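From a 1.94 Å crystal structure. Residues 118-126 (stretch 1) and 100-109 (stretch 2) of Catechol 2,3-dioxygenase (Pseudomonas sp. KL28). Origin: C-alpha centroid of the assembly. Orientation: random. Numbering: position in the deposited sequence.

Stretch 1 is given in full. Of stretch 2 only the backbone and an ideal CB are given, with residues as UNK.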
ATOM      1  N   ILE C 118       9.139 -16.470  32.541  1.00 33.64           N
ATOM      2  CA  ILE C 118       9.610 -16.726  31.186  1.00 31.52           C
ATOM      3  C   ILE C 118       9.784 -18.228  30.984  1.00 30.85           C
ATOM      4  O   ILE C 118      10.131 -18.951  31.914  1.00 30.64           O
ATOM      5  CB  ILE C 118      10.963 -16.031  30.943  1.00 29.82           C
ATOM      6  CG1 ILE C 118      10.876 -14.564  31.363  1.00 29.32           C
ATOM      7  CG2 ILE C 118      11.349 -16.133  29.477  1.00 29.44           C
ATOM      8  CD1 ILE C 118       9.949 -13.722  30.518  1.00 27.58           C
ATOM      9  N   GLU C 119       9.532 -18.693  29.768  1.00 30.38           N
ATOM     10  CA  GLU C 119       9.671 -20.108  29.457  1.00 30.94           C
ATOM     11  C   GLU C 119      10.586 -20.312  28.256  1.00 30.79           C
ATOM     12  O   GLU C 119      10.641 -19.475  27.363  1.00 32.00           O
ATOM     13  CB  GLU C 119       8.302 -20.727  29.163  1.00 32.35           C
ATOM     14  CG  GLU C 119       7.601 -21.325  30.374  1.00 30.02           C
ATOM     15  CD  GLU C 119       6.333 -22.055  29.997  1.00 29.92           C
ATOM     16  OE1 GLU C 119       6.244 -22.540  28.848  1.00 25.34           O
ATOM     17  OE2 GLU C 119       5.424 -22.161  30.852  1.00 33.17           O
ATOM     18  N   LEU C 120      11.304 -21.429  28.254  1.00 30.36           N
ATOM     19  CA  LEU C 120      12.208 -21.789  27.165  1.00 30.01           C
ATOM     20  C   LEU C 120      11.933 -23.252  26.827  1.00 31.65           C
ATOM     21  O   LEU C 120      11.934 -24.106  27.715  1.00 31.80           O
ATOM     22  CB  LEU C 120      13.669 -21.620  27.607  1.00 30.40           C
ATOM     23  CG  LEU C 120      14.452 -20.361  27.214  1.00 29.26           C
ATOM     24  CD1 LEU C 120      13.615 -19.110  27.374  1.00 31.54           C
ATOM     25  CD2 LEU C 120      15.687 -20.282  28.070  1.00 30.47           C
ATOM     26  N   TYR C 121      11.667 -23.540  25.556  1.00 30.67           N
ATOM     27  CA  TYR C 121      11.410 -24.909  25.139  1.00 31.14           C
ATOM     28  C   TYR C 121      12.027 -25.143  23.780  1.00 31.34           C
ATOM     29  O   TYR C 121      12.252 -24.200  23.023  1.00 30.45           O
ATOM     30  CB  TYR C 121       9.907 -25.187  25.048  1.00 32.23           C
ATOM     31  CG  TYR C 121       9.196 -24.394  23.966  1.00 30.45           C
ATOM     32  CD1 TYR C 121       8.825 -23.066  24.175  1.00 31.86           C
ATOM     33  CD2 TYR C 121       8.876 -24.983  22.741  1.00 30.59           C
ATOM     34  CE1 TYR C 121       8.142 -22.341  23.190  1.00 31.68           C
ATOM     35  CE2 TYR C 121       8.198 -24.273  21.752  1.00 31.68           C
ATOM     36  CZ  TYR C 121       7.828 -22.955  21.985  1.00 32.07           C
ATOM     37  OH  TYR C 121       7.108 -22.276  21.023  1.00 33.07           O
ATOM     38  N   ALA C 122      12.284 -26.407  23.466  1.00 31.67           N
ATOM     39  CA  ALA C 122      12.874 -26.759  22.180  1.00 32.61           C
ATOM     40  C   ALA C 122      11.928 -27.600  21.347  1.00 32.44           C
ATOM     41  O   ALA C 122      12.152 -27.801  20.153  1.00 32.98           O
ATOM     42  CB  ALA C 122      14.178 -27.514  22.397  1.00 31.17           C
ATOM     43  N   GLU C 123      10.862 -28.087  21.966  1.00 33.58           N
ATOM     44  CA  GLU C 123       9.934 -28.935  21.239  1.00 35.20           C
ATOM     45  C   GLU C 123       8.487 -28.473  21.229  1.00 34.06           C
ATOM     46  O   GLU C 123       7.952 -27.979  22.226  1.00 33.31           O
ATOM     47  CB  GLU C 123      10.021 -30.369  21.771  1.00 39.42           C
ATOM     48  CG  GLU C 123      11.372 -31.041  21.536  1.00 43.95           C
ATOM     49  CD  GLU C 123      11.435 -32.443  22.128  1.00 46.63           C
ATOM     50  OE1 GLU C 123      10.584 -33.281  21.758  1.00 49.08           O
ATOM     51  OE2 GLU C 123      12.335 -32.705  22.959  1.00 47.57           O
ATOM     52  N   LYS C 124       7.867 -28.641  20.067  1.00 33.69           N
ATOM     53  CA  LYS C 124       6.476 -28.285  19.842  1.00 32.55           C
ATOM     54  C   LYS C 124       6.121 -28.771  18.447  1.00 33.09           C
ATOM     55  O   LYS C 124       6.747 -28.380  17.457  1.00 34.57           O
ATOM     56  CB  LYS C 124       6.273 -26.775  19.951  1.00 30.71           C
ATOM     57  CG  LYS C 124       4.837 -26.341  19.680  1.00 31.27           C
ATOM     58  CD  LYS C 124       4.610 -24.863  19.992  1.00 31.66           C
ATOM     59  CE  LYS C 124       4.470 -24.602  21.488  1.00 31.26           C
ATOM     60  NZ  LYS C 124       4.083 -23.184  21.751  1.00 32.40           N
ATOM     61  N   THR C 125       5.117 -29.630  18.379  1.00 32.47           N
ATOM     62  CA  THR C 125       4.674 -30.210  17.122  1.00 33.84           C
ATOM     63  C   THR C 125       4.476 -29.207  15.991  1.00 33.60           C
ATOM     64  O   THR C 125       3.882 -28.147  16.181  1.00 33.47           O
ATOM     65  CB  THR C 125       3.362 -30.992  17.326  1.00 35.57           C
ATOM     66  OG1 THR C 125       3.554 -31.981  18.344  1.00 36.70           O
ATOM     67  CG2 THR C 125       2.938 -31.677  16.038  1.00 36.11           C
ATOM     68  N   CYS C 126       4.988 -29.562  14.816  1.00 33.58           N
ATOM     69  CA  CYS C 126       4.867 -28.746  13.615  1.00 34.32           C
ATOM     70  C   CYS C 126       3.620 -29.187  12.866  1.00 33.79           C
ATOM     71  O   CYS C 126       3.563 -30.317  12.373  1.00 35.82           O
ATOM     72  CB  CYS C 126       6.092 -28.936  12.711  1.00 34.88           C
ATOM     73  SG  CYS C 126       5.895 -28.253  11.030  1.00 35.91           S
ATOM     74  N   UNK C 100       2.585 -31.309  29.504  1.00 39.40           N
ATOM     75  CA  UNK C 100       1.782 -30.448  30.372  1.00 39.09           C
ATOM     76  C   UNK C 100       0.963 -29.527  29.476  1.00 39.81           C
ATOM     77  O   UNK C 100      -0.202 -29.241  29.759  1.00 40.17           O
ATOM     78  CB  UNK C 100       2.657 -29.648  31.339  1.00 39.09           C
ATOM     79  N   UNK C 101       1.595 -29.079  28.391  1.00 39.75           N
ATOM     80  CA  UNK C 101       0.968 -28.230  27.383  1.00 38.92           C
ATOM     81  C   UNK C 101       0.772 -29.119  26.155  1.00 39.05           C
ATOM     82  O   UNK C 101       1.648 -29.917  25.812  1.00 38.65           O
ATOM     83  CB  UNK C 101       1.808 -26.991  27.067  1.00 38.92           C
ATOM     84  N   UNK C 102      -0.378 -28.988  25.503  1.00 39.33           N
ATOM     85  CA  UNK C 102      -0.685 -29.781  24.318  1.00 38.87           C
ATOM     86  C   UNK C 102       0.408 -29.688  23.255  1.00 38.79           C
ATOM     87  O   UNK C 102       0.942 -28.609  22.978  1.00 39.03           O
ATOM     88  CB  UNK C 102      -2.022 -29.332  23.724  1.00 38.87           C
ATOM     89  N   UNK C 103       0.732 -30.841  22.676  1.00 38.54           N
ATOM     90  CA  UNK C 103       1.737 -30.958  21.626  1.00 37.66           C
ATOM     91  C   UNK C 103       3.062 -30.274  21.935  1.00 36.62           C
ATOM     92  O   UNK C 103       3.868 -30.036  21.032  1.00 36.22           O
ATOM     93  CB  UNK C 103       1.174 -30.382  20.325  1.00 37.66           C
ATOM     94  N   UNK C 104       3.296 -29.989  23.214  1.00 35.09           N
ATOM     95  CA  UNK C 104       4.519 -29.323  23.645  1.00 35.12           C
ATOM     96  C   UNK C 104       5.476 -30.187  24.466  1.00 37.35           C
ATOM     97  O   UNK C 104       5.058 -31.061  25.241  1.00 36.82           O
ATOM     98  CB  UNK C 104       4.146 -28.086  24.464  1.00 35.12           C
ATOM     99  N   UNK C 105       6.768 -29.911  24.295  1.00 37.36           N
ATOM    100  CA  UNK C 105       7.795 -30.635  25.011  1.00 37.65           C
ATOM    101  C   UNK C 105       8.051 -29.966  26.339  1.00 38.13           C
ATOM    102  O   UNK C 105       7.437 -28.952  26.666  1.00 37.70           O
ATOM    103  CB  UNK C 105       9.083 -30.720  24.189  1.00 37.65           C
ATOM    104  N   UNK C 106       8.955 -30.530  27.120  1.00 38.61           N
ATOM    105  CA  UNK C 106       9.249 -29.952  28.409  1.00 39.24           C
ATOM    106  C   UNK C 106       9.890 -28.593  28.184  1.00 38.19           C
ATOM    107  O   UNK C 106      10.563 -28.376  27.177  1.00 37.25           O
ATOM    108  CB  UNK C 106      10.155 -30.867  29.236  1.00 39.24           C
ATOM    109  N   UNK C 107       9.666 -27.686  29.129  1.00 37.60           N
ATOM    110  CA  UNK C 107      10.190 -26.331  29.043  1.00 37.68           C
ATOM    111  C   UNK C 107      10.811 -25.879  30.359  1.00 37.13           C
ATOM    112  O   UNK C 107      10.422 -26.336  31.435  1.00 37.76           O
ATOM    113  CB  UNK C 107       9.079 -25.363  28.631  1.00 37.68           C
ATOM    114  N   UNK C 108      11.772 -24.968  30.263  1.00 35.77           N
ATOM    115  CA  UNK C 108      12.453 -24.434  31.434  1.00 34.88           C
ATOM    116  C   UNK C 108      11.797 -23.101  31.765  1.00 36.18           C
ATOM    117  O   UNK C 108      11.759 -22.209  30.919  1.00 34.51           O
ATOM    118  CB  UNK C 108      13.956 -24.277  31.194  1.00 34.88           C
ATOM    119  N   UNK C 109      11.267 -22.969  32.981  1.00 35.43           N
ATOM    120  CA  UNK C 109      10.616 -21.727  33.381  1.00 36.65           C
ATOM    121  C   UNK C 109      11.313 -21.081  34.567  1.00 36.57           C
ATOM    122  O   UNK C 109      11.743 -21.765  35.490  1.00 35.84           O
ATOM    123  CB  UNK C 109       9.147 -21.986  33.720  1.00 36.65           C
TER

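Position 100 has nothing of stretch 1 within 5.5 Å of its ideal CB. Many side chains would fit. It is E100, whose role becomes clear at position 107.

Position 101 also has no near neighbour at its CB, but CA-to-CB points toward stretch 1. A long side chain could use that direction. It is M101, and its CE ends 4.3 Å from K124 NZ.

Position 102 is out of reach, so stretch 1 sets no preference. It is L102.

Position 103 has phi/psi of 49/18, a left-handed conformation in which glycine, asparagine or aspartate is common. Its backbone O accepts a hydrogen bond from T125 N (3.0 Å). The CB points toward stretch 1, 3.5 Å from T125 OG1, so a polar side chain would suit. It is E103, with OE1 3.2 Å from T125 OG1.

Position 104 points sideways, with its CB 4.6 Å from K124 CE. A small or medium side chain, polar or apolar, would fit. It is T104. Its N closes the turn on M101 O (3.1 Å), and its OG1 donates to L102 O (2.7 Å).

Position 105 has its ideal CB 2.6 Å from E123 CB, a clash. The backbone angles would allow any residue, but there is no room for a CB against E123 CB, so glycine suits. It is G105, and its N donates to E123 O at 3.1 Å.

Position 106 points away, so stretch 1 asks little of it; a polar residue would do. It is E106.

Position 107 lies on the same sheet face as E119 and Y121. Its CB is 3.7 Å from Y121 CB and 4.0 Å from E119 OE1. The carboxylate invites a basic side chain, arginine or lysine. It is R107. NH1 forms a salt bridge to E119 OE2 (3.0 Å), while NH2 forms another to E100 OE2 (2.6 Å). The guanidinium thus joins two acids.

Position 108 is the antiparallel, hydrogen-bonded partner of L120. Its N donates to L120 O (2.7 Å), and its O accepts from L120 N (2.8 Å). The CB shares a face with the leucine side chain, favouring valine, isoleucine or another apolar residue. It is V108, with its CB 4.4 Å from L120 CB.

Position 109 pairs with E119 and shares its face; the CB is 3.7 Å from E119 CG. The acid again favours arginine or lysine. It is R109. NH2 (2.8 Å) and NE (3.0 Å) both donate to E119 OE2, which also takes the bond from R107. One carboxylate oxygen therefore serves both arginines.

Stretch 2 100-109: EMLETGERVR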
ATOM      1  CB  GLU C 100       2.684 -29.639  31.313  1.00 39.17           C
ATOM      2  CG  GLU C 100       1.973 -29.122  32.552  1.00 39.49           C
ATOM      3  CD  GLU C 100       1.082 -27.938  32.259  1.00 41.03           C
ATOM      4  OE1 GLU C 100       0.250 -27.582  33.118  1.00 40.68           O
ATOM      5  OE2 GLU C 100       1.222 -27.356  31.165  1.00 43.11           O
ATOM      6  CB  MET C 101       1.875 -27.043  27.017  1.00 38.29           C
ATOM      7  CG  MET C 101       1.407 -25.695  27.549  1.00 38.74           C
ATOM      8  SD  MET C 101       2.408 -24.268  26.970  1.00 41.12           S
ATOM      9  CE  MET C 101       1.778 -24.050  25.314  1.00 41.16           C
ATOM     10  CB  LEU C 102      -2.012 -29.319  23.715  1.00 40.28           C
ATOM     11  CG  LEU C 102      -3.174 -30.304  23.679  1.00 38.91           C
ATOM     12  CD1 LEU C 102      -4.415 -29.582  23.191  1.00 39.72           C
ATOM     13  CD2 LEU C 102      -2.839 -31.467  22.772  1.00 39.31           C
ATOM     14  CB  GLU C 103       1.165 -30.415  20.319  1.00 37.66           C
ATOM     15  CG  GLU C 103      -0.159 -31.055  19.951  1.00 39.01           C
ATOM     16  CD  GLU C 103      -0.067 -32.567  19.842  1.00 40.14           C
ATOM     17  OE1 GLU C 103       0.631 -33.070  18.937  1.00 38.87           O
ATOM     18  OE2 GLU C 103      -0.692 -33.260  20.670  1.00 42.10           O
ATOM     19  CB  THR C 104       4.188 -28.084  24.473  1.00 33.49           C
ATOM     20  OG1 THR C 104       3.149 -27.351  23.815  1.00 31.28           O
ATOM     21  CG2 THR C 104       5.423 -27.197  24.628  1.00 29.43           C
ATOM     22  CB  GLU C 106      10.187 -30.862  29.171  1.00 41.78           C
ATOM     23  CG  GLU C 106      11.476 -31.043  28.458  1.00 44.37           C
ATOM     24  CD  GLU C 106      12.465 -31.847  29.258  1.00 47.34           C
ATOM     25  OE1 GLU C 106      13.614 -31.958  28.794  1.00 47.26           O
ATOM     26  OE2 GLU C 106      12.103 -32.366  30.339  1.00 48.78           O
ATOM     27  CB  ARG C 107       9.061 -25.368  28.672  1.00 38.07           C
ATOM     28  CG  ARG C 107       7.767 -26.061  28.256  1.00 37.46           C
ATOM     29  CD  ARG C 107       6.567 -25.389  28.890  1.00 35.71           C
ATOM     30  NE  ARG C 107       5.460 -26.325  29.065  1.00 38.61           N
ATOM     31  CZ  ARG C 107       4.317 -26.033  29.683  1.00 36.37           C
ATOM     32  NH1 ARG C 107       4.117 -24.819  30.190  1.00 31.75           N
ATOM     33  NH2 ARG C 107       3.381 -26.965  29.804  1.00 35.48           N
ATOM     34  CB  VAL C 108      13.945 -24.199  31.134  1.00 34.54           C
ATOM     35  CG1 VAL C 108      14.685 -23.847  32.405  1.00 34.42           C
ATOM     36  CG2 VAL C 108      14.542 -25.433  30.487  1.00 32.19           C
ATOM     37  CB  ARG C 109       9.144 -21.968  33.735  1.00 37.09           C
ATOM     38  CG  ARG C 109       8.354 -20.682  33.976  1.00 38.14           C
ATOM     39  CD  ARG C 109       6.980 -20.958  34.577  1.00 39.82           C
ATOM     40  NE  ARG C 109       6.128 -21.775  33.715  1.00 38.49           N
ATOM     41  CZ  ARG C 109       4.919 -22.206  34.064  1.00 40.40           C
ATOM     42  NH1 ARG C 109       4.422 -21.898  35.255  1.00 41.24           N
ATOM     43  NH2 ARG C 109       4.204 -22.946  33.225  1.00 41.67           N
TER
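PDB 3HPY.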